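Local structure of hypothetical protein PA2201 (2FEF) at residues W256-S261 with H279-L284; G156-A161 with V260-V265; A221-L226 with G272-S277. The protein is of unknown function but is probably an immunity protein of the PoNi type that would neutralise a PoNe-family DNase toxin. All coordinates share one frame; numbering follows the deposited sequence.

Contact 1: W256-S261 with H279-L284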
ATOM      1  N   TRP B 256      21.431   5.077 -14.618  1.00 23.87           N
ATOM      2  CA  TRP B 256      21.988   6.368 -15.022  1.00 24.06           C
ATOM      3  C   TRP B 256      23.319   6.728 -14.403  1.00 23.65           C
ATOM      4  O   TRP B 256      23.471   6.722 -13.199  1.00 23.98           O
ATOM      5  CB  TRP B 256      20.954   7.482 -14.736  1.00 23.38           C
ATOM      6  CG  TRP B 256      19.699   7.166 -15.481  1.00 24.15           C
ATOM      7  CD1 TRP B 256      18.508   6.741 -14.956  1.00 23.83           C
ATOM      8  CD2 TRP B 256      19.545   7.174 -16.892  1.00 23.33           C
ATOM      9  NE1 TRP B 256      17.621   6.482 -15.968  1.00 21.99           N
ATOM     10  CE2 TRP B 256      18.226   6.751 -17.170  1.00 22.01           C
ATOM     11  CE3 TRP B 256      20.406   7.487 -17.959  1.00 22.52           C
ATOM     12  CZ2 TRP B 256      17.733   6.640 -18.465  1.00 22.75           C
ATOM     13  CZ3 TRP B 256      19.919   7.372 -19.254  1.00 24.81           C
ATOM     14  CH2 TRP B 256      18.593   6.956 -19.498  1.00 25.38           C
ATOM     15  N   ALA B 257      24.272   7.101 -15.256  1.00 23.92           N
ATOM     16  CA  ALA B 257      25.521   7.686 -14.795  1.00 24.10           C
ATOM     17  C   ALA B 257      25.292   9.129 -14.391  1.00 25.18           C
ATOM     18  O   ALA B 257      25.766  10.051 -15.051  1.00 24.56           O
ATOM     19  CB  ALA B 257      26.598   7.616 -15.926  1.00 22.82           C
HETATM   20  N   MSE B 258      24.602   9.312 -13.270  1.00 26.51           N
HETATM   21  CA  MSE B 258      24.227  10.636 -12.742  1.00 28.94           C
HETATM   22  C   MSE B 258      25.441  11.404 -12.313  1.00 26.60           C
HETATM   23  O   MSE B 258      25.469  12.627 -12.428  1.00 26.41           O
HETATM   24  CB  MSE B 258      23.413  10.411 -11.454  1.00 28.85           C
HETATM   25  CG  MSE B 258      22.119   9.856 -11.773  1.00 31.93           C
HETATM   26 SE   MSE B 258      21.132   9.694 -10.075  1.00 39.62          SE
HETATM   27  CE  MSE B 258      19.560   9.043 -10.971  1.00 31.88           C
ATOM     28  N   GLU B 259      26.442  10.685 -11.796  1.00 25.55           N
ATOM     29  CA  GLU B 259      27.671  11.324 -11.352  1.00 24.95           C
ATOM     30  C   GLU B 259      28.451  11.951 -12.533  1.00 25.48           C
ATOM     31  O   GLU B 259      28.842  13.112 -12.461  1.00 25.01           O
ATOM     32  CB  GLU B 259      28.547  10.389 -10.502  1.00 25.13           C
ATOM     33  CG  GLU B 259      29.388   9.261 -11.168  1.00 24.90           C
ATOM     34  CD  GLU B 259      28.588   8.160 -11.821  1.00 27.11           C
ATOM     35  OE1 GLU B 259      27.775   8.474 -12.722  1.00 31.82           O
ATOM     36  OE2 GLU B 259      28.832   6.966 -11.542  1.00 27.66           O
ATOM     37  N   VAL B 260      28.652  11.179 -13.588  1.00 24.94           N
ATOM     38  CA  VAL B 260      29.365  11.673 -14.798  1.00 24.56           C
ATOM     39  C   VAL B 260      28.594  12.850 -15.425  1.00 25.25           C
ATOM     40  O   VAL B 260      29.183  13.876 -15.807  1.00 24.86           O
ATOM     41  CB  VAL B 260      29.580  10.549 -15.842  1.00 25.18           C
ATOM     42  CG1 VAL B 260      30.383  11.055 -17.077  1.00 23.33           C
ATOM     43  CG2 VAL B 260      30.295   9.369 -15.218  1.00 24.11           C
ATOM     44  N   SER B 261      27.281  12.691 -15.550  1.00 24.18           N
ATOM     45  CA  SER B 261      26.460  13.766 -16.126  1.00 24.70           C
ATOM     46  C   SER B 261      26.549  15.042 -15.277  1.00 24.62           C
ATOM     47  O   SER B 261      26.747  16.132 -15.833  1.00 25.07           O
ATOM     48  CB  SER B 261      25.005  13.307 -16.320  1.00 24.24           C
ATOM     49  OG  SER B 261      24.989  12.003 -16.937  1.00 24.75           O
ATOM     50  N   HIS B 279      23.899   5.625 -21.020  1.00 24.29           N
ATOM     51  CA  HIS B 279      23.763   5.874 -19.574  1.00 24.14           C
ATOM     52  C   HIS B 279      24.002   7.341 -19.197  1.00 23.92           C
ATOM     53  O   HIS B 279      23.827   7.716 -18.047  1.00 24.24           O
ATOM     54  CB  HIS B 279      24.708   4.950 -18.796  1.00 23.79           C
ATOM     55  CG  HIS B 279      24.523   3.490 -19.126  1.00 23.23           C
ATOM     56  ND1 HIS B 279      23.619   2.676 -18.467  1.00 22.98           N
ATOM     57  CD2 HIS B 279      25.088   2.722 -20.086  1.00 24.63           C
ATOM     58  CE1 HIS B 279      23.658   1.465 -18.998  1.00 23.36           C
ATOM     59  NE2 HIS B 279      24.548   1.463 -19.968  1.00 21.95           N
ATOM     60  N   TYR B 280      24.402   8.169 -20.161  1.00 23.62           N
ATOM     61  CA  TYR B 280      24.726   9.569 -19.907  1.00 24.42           C
ATOM     62  C   TYR B 280      23.484  10.439 -20.121  1.00 24.35           C
ATOM     63  O   TYR B 280      22.751  10.288 -21.114  1.00 25.30           O
ATOM     64  CB  TYR B 280      25.847  10.024 -20.901  1.00 23.77           C
ATOM     65  CG  TYR B 280      26.408  11.404 -20.630  1.00 23.37           C
ATOM     66  CD1 TYR B 280      27.284  11.625 -19.565  1.00 23.49           C
ATOM     67  CD2 TYR B 280      26.079  12.492 -21.456  1.00 23.98           C
ATOM     68  CE1 TYR B 280      27.791  12.889 -19.307  1.00 23.99           C
ATOM     69  CE2 TYR B 280      26.595  13.760 -21.218  1.00 24.88           C
ATOM     70  CZ  TYR B 280      27.466  13.952 -20.140  1.00 22.00           C
ATOM     71  OH  TYR B 280      27.972  15.216 -19.896  1.00 24.50           O
ATOM     72  N   LEU B 281      23.279  11.418 -19.260  1.00 24.18           N
ATOM     73  CA  LEU B 281      22.069  12.253 -19.367  1.00 23.89           C
ATOM     74  C   LEU B 281      22.360  13.586 -20.046  1.00 24.63           C
ATOM     75  O   LEU B 281      22.173  14.663 -19.451  1.00 23.58           O
ATOM     76  CB  LEU B 281      21.485  12.466 -17.947  1.00 23.35           C
ATOM     77  CG  LEU B 281      20.926  11.160 -17.356  1.00 25.38           C
ATOM     78  CD1 LEU B 281      20.874  11.261 -15.807  1.00 25.45           C
ATOM     79  CD2 LEU B 281      19.551  10.889 -17.951  1.00 29.53           C
ATOM     80  N   GLY B 282      22.780  13.513 -21.311  1.00 24.38           N
ATOM     81  CA  GLY B 282      23.107  14.712 -22.090  1.00 25.33           C
ATOM     82  C   GLY B 282      22.011  15.759 -22.124  1.00 24.98           C
ATOM     83  O   GLY B 282      22.306  16.943 -22.037  1.00 24.61           O
ATOM     84  N   ASP B 283      20.744  15.340 -22.225  1.00 24.84           N
ATOM     85  CA  ASP B 283      19.645  16.333 -22.327  1.00 25.66           C
ATOM     86  C   ASP B 283      19.487  17.129 -21.043  1.00 24.50           C
ATOM     87  O   ASP B 283      19.033  18.278 -21.054  1.00 22.89           O
ATOM     88  CB  ASP B 283      18.297  15.706 -22.765  1.00 26.41           C
ATOM     89  CG  ASP B 283      17.544  15.035 -21.608  1.00 29.17           C
ATOM     90  OD1 ASP B 283      17.930  13.908 -21.211  1.00 33.18           O
ATOM     91  OD2 ASP B 283      16.553  15.633 -21.113  1.00 30.44           O
ATOM     92  N   LEU B 284      19.868  16.509 -19.921  1.00 23.88           N
ATOM     93  CA  LEU B 284      19.808  17.199 -18.649  1.00 24.48           C
ATOM     94  C   LEU B 284      21.010  18.083 -18.422  1.00 24.37           C
ATOM     95  O   LEU B 284      20.876  19.167 -17.828  1.00 24.26           O
ATOM     96  CB  LEU B 284      19.622  16.218 -17.474  1.00 23.49           C
ATOM     97  CG  LEU B 284      18.294  15.460 -17.517  1.00 25.38           C
ATOM     98  CD1 LEU B 284      18.113  14.603 -16.246  1.00 23.80           C
ATOM     99  CD2 LEU B 284      17.105  16.471 -17.638  1.00 26.70           C
TER
HETATM  100  O   HOH W   1      30.240  14.900 -18.180  1.00 44.52           O
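Trp256 and Leu281 both hold CG anti to the carbonyl carbon and beside the backbone N (chi1 -58° and -68°), and the two side chains meet across the contact at about a right angle. Leu281 CD2 sits over one face of the six-membered ring, 3.9 Å from the centroid of the Trp256 benzene half and offset toward the rim, a CH-pi contact. The offset brings Leu281 CD2 to 3.5 Å from Trp256 CE3. His279 O approaches the same indole at its edge, near CE3, and accepts from Ala257 N at 2.9 Å, with the donor tilted somewhat from the carbonyl plane. The second polar link is nearly straight: Leu281 N donates to Ser261 OG at 2.9 Å with an N-H...O angle of 170°. Ser261 OG in turn donates to Ala257 O at 2.8 Å, coming from above the carbonyl plane. Because Ser261 N also reaches Ala257 O, that buried oxygen is gripped by two donors, and the serine hydroxyl both gives and receives. Farther along, Val260 CG1 touches the edge of the Tyr280 ring, 3.9 Å from Tyr280 CE1. A water donates to both Val260 O and Tyr280 OH, the phenol being bonded to Asp271 as well. Trp256 NE1 is bonded to Asp92 on helix 66-93, whose Ile91 packs on both Trp256 and Leu281. Ala257, the centre of an inverse gamma turn, and Leu281 occupy the N-cap positions of helices 258-267 and 282-292, so the contact joins two loop-to-helix entries in the all-helical core of the PoNi-like C-terminal region.

Contact 2: G156-A161 with V260-V265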
ATOM      1  N   GLY B 156      20.391  17.399  -8.013  1.00 25.38           N
ATOM      2  CA  GLY B 156      20.449  18.848  -7.668  1.00 24.56           C
ATOM      3  C   GLY B 156      21.210  19.659  -8.729  1.00 23.97           C
ATOM      4  O   GLY B 156      20.787  20.741  -9.136  1.00 23.92           O
ATOM      5  N   VAL B 157      22.378  19.177  -9.094  1.00 23.23           N
ATOM      6  CA  VAL B 157      23.206  19.781 -10.139  1.00 23.35           C
ATOM      7  C   VAL B 157      22.522  19.716 -11.529  1.00 24.16           C
ATOM      8  O   VAL B 157      22.447  20.712 -12.269  1.00 23.99           O
ATOM      9  CB  VAL B 157      24.592  19.069 -10.197  1.00 24.72           C
ATOM     10  CG1 VAL B 157      25.412  19.596 -11.398  1.00 22.88           C
ATOM     11  CG2 VAL B 157      25.404  19.272  -8.900  1.00 22.54           C
ATOM     12  N   LEU B 158      22.019  18.546 -11.883  1.00 24.04           N
ATOM     13  CA  LEU B 158      21.458  18.309 -13.229  1.00 24.44           C
ATOM     14  C   LEU B 158      20.128  19.041 -13.432  1.00 24.51           C
ATOM     15  O   LEU B 158      19.711  19.296 -14.564  1.00 24.26           O
ATOM     16  CB  LEU B 158      21.290  16.791 -13.462  1.00 24.40           C
ATOM     17  CG  LEU B 158      22.605  16.059 -13.803  1.00 24.60           C
ATOM     18  CD1 LEU B 158      22.430  14.601 -13.699  1.00 27.60           C
ATOM     19  CD2 LEU B 158      23.106  16.459 -15.266  1.00 24.91           C
ATOM     20  N   LEU B 159      19.456  19.368 -12.327  1.00 24.34           N
ATOM     21  CA  LEU B 159      18.186  20.074 -12.428  1.00 24.69           C
ATOM     22  C   LEU B 159      18.238  21.529 -11.995  1.00 24.86           C
ATOM     23  O   LEU B 159      17.195  22.152 -11.801  1.00 27.09           O
ATOM     24  CB  LEU B 159      17.058  19.283 -11.706  1.00 24.22           C
ATOM     25  CG  LEU B 159      16.857  17.852 -12.228  1.00 23.65           C
ATOM     26  CD1 LEU B 159      15.901  16.998 -11.302  1.00 23.46           C
ATOM     27  CD2 LEU B 159      16.411  17.840 -13.739  1.00 24.04           C
ATOM     28  N   ASP B 160      19.440  22.081 -11.884  1.00 25.36           N
ATOM     29  CA  ASP B 160      19.665  23.497 -11.558  1.00 26.33           C
ATOM     30  C   ASP B 160      18.934  23.885 -10.271  1.00 27.14           C
ATOM     31  O   ASP B 160      18.259  24.942 -10.182  1.00 27.99           O
ATOM     32  CB  ASP B 160      19.339  24.442 -12.752  1.00 26.90           C
ATOM     33  CG  ASP B 160      19.667  25.927 -12.453  1.00 31.23           C
ATOM     34  OD1 ASP B 160      20.754  26.224 -11.894  1.00 30.89           O
ATOM     35  OD2 ASP B 160      18.836  26.803 -12.785  1.00 34.69           O
ATOM     36  N   ALA B 161      19.087  23.021  -9.275  1.00 25.73           N
ATOM     37  CA  ALA B 161      18.504  23.214  -7.943  1.00 27.15           C
ATOM     38  C   ALA B 161      19.576  23.089  -6.851  1.00 26.91           C
ATOM     39  O   ALA B 161      19.296  22.649  -5.734  1.00 27.58           O
ATOM     40  CB  ALA B 161      17.370  22.211  -7.715  1.00 26.63           C
ATOM     41  N   VAL B 260      28.652  11.179 -13.588  1.00 24.94           N
ATOM     42  CA  VAL B 260      29.365  11.673 -14.798  1.00 24.56           C
ATOM     43  C   VAL B 260      28.594  12.850 -15.425  1.00 25.25           C
ATOM     44  O   VAL B 260      29.183  13.876 -15.807  1.00 24.86           O
ATOM     45  CB  VAL B 260      29.580  10.549 -15.842  1.00 25.18           C
ATOM     46  CG1 VAL B 260      30.383  11.055 -17.077  1.00 23.33           C
ATOM     47  CG2 VAL B 260      30.295   9.369 -15.218  1.00 24.11           C
ATOM     48  N   SER B 261      27.281  12.691 -15.550  1.00 24.18           N
ATOM     49  CA  SER B 261      26.460  13.766 -16.126  1.00 24.70           C
ATOM     50  C   SER B 261      26.549  15.042 -15.277  1.00 24.62           C
ATOM     51  O   SER B 261      26.747  16.132 -15.833  1.00 25.07           O
ATOM     52  CB  SER B 261      25.005  13.307 -16.320  1.00 24.24           C
ATOM     53  OG  SER B 261      24.989  12.003 -16.937  1.00 24.75           O
ATOM     54  N   ALA B 262      26.455  14.912 -13.940  1.00 24.41           N
ATOM     55  CA  ALA B 262      26.549  16.096 -13.066  1.00 23.40           C
ATOM     56  C   ALA B 262      27.944  16.716 -13.139  1.00 23.37           C
ATOM     57  O   ALA B 262      28.099  17.940 -13.141  1.00 22.22           O
ATOM     58  CB  ALA B 262      26.155  15.739 -11.629  1.00 23.57           C
ATOM     59  N   LEU B 263      28.977  15.884 -13.245  1.00 23.97           N
ATOM     60  CA  LEU B 263      30.341  16.430 -13.405  1.00 25.26           C
ATOM     61  C   LEU B 263      30.476  17.271 -14.678  1.00 25.44           C
ATOM     62  O   LEU B 263      31.193  18.273 -14.685  1.00 26.16           O
ATOM     63  CB  LEU B 263      31.412  15.304 -13.343  1.00 25.82           C
ATOM     64  CG  LEU B 263      31.597  14.650 -11.967  1.00 26.82           C
ATOM     65  CD1 LEU B 263      32.341  13.289 -12.048  1.00 28.44           C
ATOM     66  CD2 LEU B 263      32.284  15.602 -10.979  1.00 25.68           C
ATOM     67  N   GLY B 264      29.769  16.896 -15.742  1.00 26.38           N
ATOM     68  CA  GLY B 264      29.742  17.696 -16.968  1.00 26.46           C
ATOM     69  C   GLY B 264      29.180  19.109 -16.772  1.00 26.74           C
ATOM     70  O   GLY B 264      29.696  20.082 -17.330  1.00 27.14           O
ATOM     71  N   VAL B 265      28.121  19.226 -15.989  1.00 26.76           N
ATOM     72  CA  VAL B 265      27.568  20.542 -15.673  1.00 26.82           C
ATOM     73  C   VAL B 265      28.577  21.346 -14.847  1.00 27.02           C
ATOM     74  O   VAL B 265      28.823  22.525 -15.122  1.00 26.84           O
ATOM     75  CB  VAL B 265      26.223  20.414 -14.914  1.00 26.93           C
ATOM     76  CG1 VAL B 265      25.695  21.814 -14.483  1.00 27.02           C
ATOM     77  CG2 VAL B 265      25.170  19.684 -15.803  1.00 27.35           C
TER
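Leu158 and Ala262 bring the end of helix 146-158 up against the side of helix 258-267, with Leu158 CA 5.6 Å from Ala262 CA. Helix 146-158 finishes here in a Schellman motif: Ala161 N reaches back to Gly156 O at 2.8 Å, and a weak bond of 3.3 Å runs from Asp160 N to Val157 O. Asp160, the C-prime residue, has the positive phi (54°) that this ending requires, and its OD2 forms a salt bridge with Arg291. The residues that meet helix 258-267, Val157 and Leu158, thus belong to the last turn before the chain breaks off from helical geometry. Between the two segments the contact is apolar. Val157 CG1 stands anti to the backbone N (chi1 174°) and is the branch that does the touching: it comes within 3.6 Å of Ala262 O and 3.7 Å of Val265 CB, and it also packs on Ala262 CB. The Val157 and Val265 side chains run antiparallel past one another. Leu158 works on the neighbouring part of the helix surface. Both Leu158 methyls pack against Ser261 CB, Leu158 CD2 at 3.8 Å and Leu158 CD1 at 3.9 Å, while CG rests near Ala262 N and CA. Beyond this pair of segments, Leu158 also touches Leu284 and Val285 of helix 282-292, and Val265 touches Ala288 there, so three helices meet around a largely buried apolar cluster. In it, Leu158 CD2 lies 3.9 Å from Val265 CG2.

Contact 3: A221-L226 with G272-S277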
ATOM      1  N   ALA B 221      38.449  11.630 -19.945  1.00 29.68           N
ATOM      2  CA  ALA B 221      38.871  11.075 -18.687  1.00 29.77           C
ATOM      3  C   ALA B 221      37.800  10.162 -18.064  1.00 30.00           C
ATOM      4  O   ALA B 221      38.126   9.289 -17.255  1.00 30.05           O
ATOM      5  CB  ALA B 221      39.238  12.224 -17.708  1.00 30.54           C
ATOM      6  N   LEU B 222      36.538  10.350 -18.465  1.00 28.84           N
ATOM      7  CA  LEU B 222      35.413   9.594 -17.904  1.00 29.55           C
ATOM      8  C   LEU B 222      34.799   8.603 -18.883  1.00 29.44           C
ATOM      9  O   LEU B 222      33.895   7.842 -18.516  1.00 28.46           O
ATOM     10  CB  LEU B 222      34.346  10.554 -17.367  1.00 28.71           C
ATOM     11  CG  LEU B 222      34.796  11.301 -16.102  1.00 30.74           C
ATOM     12  CD1 LEU B 222      33.773  12.376 -15.660  1.00 33.78           C
ATOM     13  CD2 LEU B 222      35.091  10.355 -14.910  1.00 31.11           C
ATOM     14  N   ALA B 223      35.293   8.600 -20.122  1.00 28.88           N
ATOM     15  CA  ALA B 223      34.748   7.673 -21.112  1.00 29.94           C
ATOM     16  C   ALA B 223      34.994   6.178 -20.760  1.00 30.67           C
ATOM     17  O   ALA B 223      34.054   5.383 -20.824  1.00 30.83           O
ATOM     18  CB  ALA B 223      35.200   8.032 -22.546  1.00 30.80           C
ATOM     19  N   PRO B 224      36.233   5.789 -20.366  1.00 30.86           N
ATOM     20  CA  PRO B 224      36.443   4.408 -19.893  1.00 30.66           C
ATOM     21  C   PRO B 224      35.569   4.021 -18.688  1.00 30.05           C
ATOM     22  O   PRO B 224      35.075   2.892 -18.636  1.00 29.41           O
ATOM     23  CB  PRO B 224      37.937   4.388 -19.526  1.00 30.81           C
ATOM     24  CG  PRO B 224      38.548   5.387 -20.497  1.00 31.76           C
ATOM     25  CD  PRO B 224      37.519   6.517 -20.423  1.00 32.02           C
ATOM     26  N   TYR B 225      35.360   4.957 -17.768  1.00 29.39           N
ATOM     27  CA  TYR B 225      34.452   4.764 -16.632  1.00 29.43           C
ATOM     28  C   TYR B 225      33.022   4.441 -17.070  1.00 29.59           C
ATOM     29  O   TYR B 225      32.425   3.482 -16.560  1.00 29.38           O
ATOM     30  CB  TYR B 225      34.486   5.982 -15.689  1.00 28.08           C
ATOM     31  CG  TYR B 225      33.563   5.861 -14.480  1.00 27.42           C
ATOM     32  CD1 TYR B 225      33.964   5.168 -13.349  1.00 23.98           C
ATOM     33  CD2 TYR B 225      32.277   6.472 -14.480  1.00 25.51           C
ATOM     34  CE1 TYR B 225      33.113   5.074 -12.229  1.00 25.31           C
ATOM     35  CE2 TYR B 225      31.428   6.389 -13.366  1.00 25.62           C
ATOM     36  CZ  TYR B 225      31.861   5.684 -12.244  1.00 25.64           C
ATOM     37  OH  TYR B 225      31.011   5.579 -11.143  1.00 25.47           O
ATOM     38  N   LEU B 226      32.469   5.227 -18.004  1.00 29.46           N
ATOM     39  CA  LEU B 226      31.135   4.941 -18.527  1.00 30.02           C
ATOM     40  C   LEU B 226      31.051   3.587 -19.238  1.00 31.03           C
ATOM     41  O   LEU B 226      30.041   2.893 -19.123  1.00 32.36           O
ATOM     42  CB  LEU B 226      30.668   6.030 -19.513  1.00 30.12           C
ATOM     43  CG  LEU B 226      30.113   7.329 -18.949  1.00 29.16           C
ATOM     44  CD1 LEU B 226      29.719   8.274 -20.060  1.00 28.47           C
ATOM     45  CD2 LEU B 226      28.896   7.017 -18.048  1.00 29.48           C
ATOM     46  N   GLY B 272      30.984  15.761 -25.645  1.00 26.49           N
ATOM     47  CA  GLY B 272      30.538  15.009 -26.806  1.00 27.30           C
ATOM     48  C   GLY B 272      30.885  13.521 -26.776  1.00 27.45           C
ATOM     49  O   GLY B 272      30.053  12.674 -27.117  1.00 27.91           O
ATOM     50  N   VAL B 273      32.102  13.190 -26.372  1.00 27.52           N
ATOM     51  CA  VAL B 273      32.523  11.788 -26.303  1.00 28.72           C
ATOM     52  C   VAL B 273      31.607  10.958 -25.372  1.00 28.99           C
ATOM     53  O   VAL B 273      31.323   9.776 -25.639  1.00 29.32           O
ATOM     54  CB  VAL B 273      34.028  11.652 -25.922  1.00 29.50           C
ATOM     55  CG1 VAL B 273      34.326  12.101 -24.495  1.00 29.07           C
ATOM     56  CG2 VAL B 273      34.538  10.231 -26.204  1.00 33.11           C
ATOM     57  N   LEU B 274      31.080  11.608 -24.343  1.00 27.07           N
ATOM     58  CA  LEU B 274      30.261  10.885 -23.374  1.00 26.89           C
ATOM     59  C   LEU B 274      28.808  10.670 -23.825  1.00 26.69           C
ATOM     60  O   LEU B 274      28.105   9.789 -23.313  1.00 25.45           O
ATOM     61  CB  LEU B 274      30.306  11.602 -22.028  1.00 26.95           C
ATOM     62  CG  LEU B 274      31.703  11.941 -21.499  1.00 26.32           C
ATOM     63  CD1 LEU B 274      31.524  12.673 -20.201  1.00 28.02           C
ATOM     64  CD2 LEU B 274      32.566  10.677 -21.329  1.00 27.39           C
ATOM     65  N   ARG B 275      28.351  11.475 -24.779  1.00 27.17           N
ATOM     66  CA  ARG B 275      26.955  11.384 -25.246  1.00 28.05           C
ATOM     67  C   ARG B 275      26.660  10.109 -26.026  1.00 28.66           C
ATOM     68  O   ARG B 275      25.490   9.742 -26.210  1.00 30.14           O
ATOM     69  CB  ARG B 275      26.594  12.624 -26.078  1.00 28.87           C
ATOM     70  CG  ARG B 275      26.641  13.832 -25.193  1.00 29.28           C
ATOM     71  CD  ARG B 275      25.760  14.935 -25.644  1.00 31.89           C
ATOM     72  NE  ARG B 275      25.840  15.990 -24.655  1.00 27.96           N
ATOM     73  CZ  ARG B 275      24.879  16.862 -24.393  1.00 30.84           C
ATOM     74  NH1 ARG B 275      23.727  16.801 -25.049  1.00 27.98           N
ATOM     75  NH2 ARG B 275      25.073  17.776 -23.434  1.00 28.41           N
ATOM     76  N   ALA B 276      27.704   9.443 -26.498  1.00 28.17           N
ATOM     77  CA  ALA B 276      27.559   8.117 -27.115  1.00 28.38           C
ATOM     78  C   ALA B 276      26.993   7.109 -26.126  1.00 28.34           C
ATOM     79  O   ALA B 276      26.399   6.102 -26.545  1.00 29.42           O
ATOM     80  CB  ALA B 276      28.893   7.641 -27.652  1.00 29.71           C
ATOM     81  N   SER B 277      27.184   7.372 -24.824  1.00 25.50           N
ATOM     82  CA  SER B 277      26.782   6.393 -23.777  1.00 24.45           C
ATOM     83  C   SER B 277      25.283   6.439 -23.515  1.00 23.49           C
ATOM     84  O   SER B 277      24.745   7.512 -23.246  1.00 23.35           O
ATOM     85  CB  SER B 277      27.517   6.623 -22.463  1.00 23.66           C
ATOM     86  OG  SER B 277      26.903   5.773 -21.479  1.00 21.92           O
TER
HETATM   87  O   HOH W   2      28.250   3.662 -21.448  1.00 29.10           O
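The Leu226 and Leu274 side chains cross at about a right angle. In Leu226, CG is anti to the carbonyl carbon (chi1 -80°) and chi2 of 180° sets CD1 anti to CA; Leu226 CD1 lies 3.9 Å from Leu274 CB and 3.7 Å from Ser277 CB, spanning one turn of the opposing segment. Leu274 also holds CG anti to its carbonyl carbon (chi1 -51°), which puts its branch point beside the other helix, but it answers through a different methyl: Leu274 CD2 comes over the backbone at the start of that helix, 3.6 Å from Ala223 N and nearly as close to Ala223 CA, and it also packs on Ala223 CB at 3.9 Å. The contact sets the first turn of helix 223-234 against the weakly bonded helix at about 272-275 and, through Ser277, the loop that follows it, inside the PoNi-like C-terminal region. Both sides also reach Val260 of helix 258-267, through Leu222, Leu226 and Leu274. Toward the exposed margin, Ala223 CB meets Val273 CG2 at a looser 4.3 Å. The Ser277 hydroxyl is hydrogen-bonded to His279 N. A water donates to Leu226 O at 3.0 Å and lies near the same hydroxyl, but its 2.5 Å separation from Ser277 OG is unusually short, so the bridge to the serine is doubtful.

Overall arrangement
Helix 258-267 ties the three contacts together. The segments of contacts 1 and 2 overlap at Val260 and Ser261, Ser261 touches in both, and the centres are 8 Å apart; Leu158 CD1 lies 3.8 Å from Met258 O. Contact 3 is more peripheral, about 21 Å from the chain's centre against 12 and 11 Å for contacts 1 and 2 (centre to centre). Val260 spans the gap, with CG1 3.7 Å from Leu274 CD1 and CG2 3.6 Å from Tyr225 CD2. A hydrogen bond of 2.6 Å between Glu259 OE2 and Tyr225 OH is also probable. With no ligand present and no active site assigned, they form a connected set running from the core toward the surface of the C-terminal region.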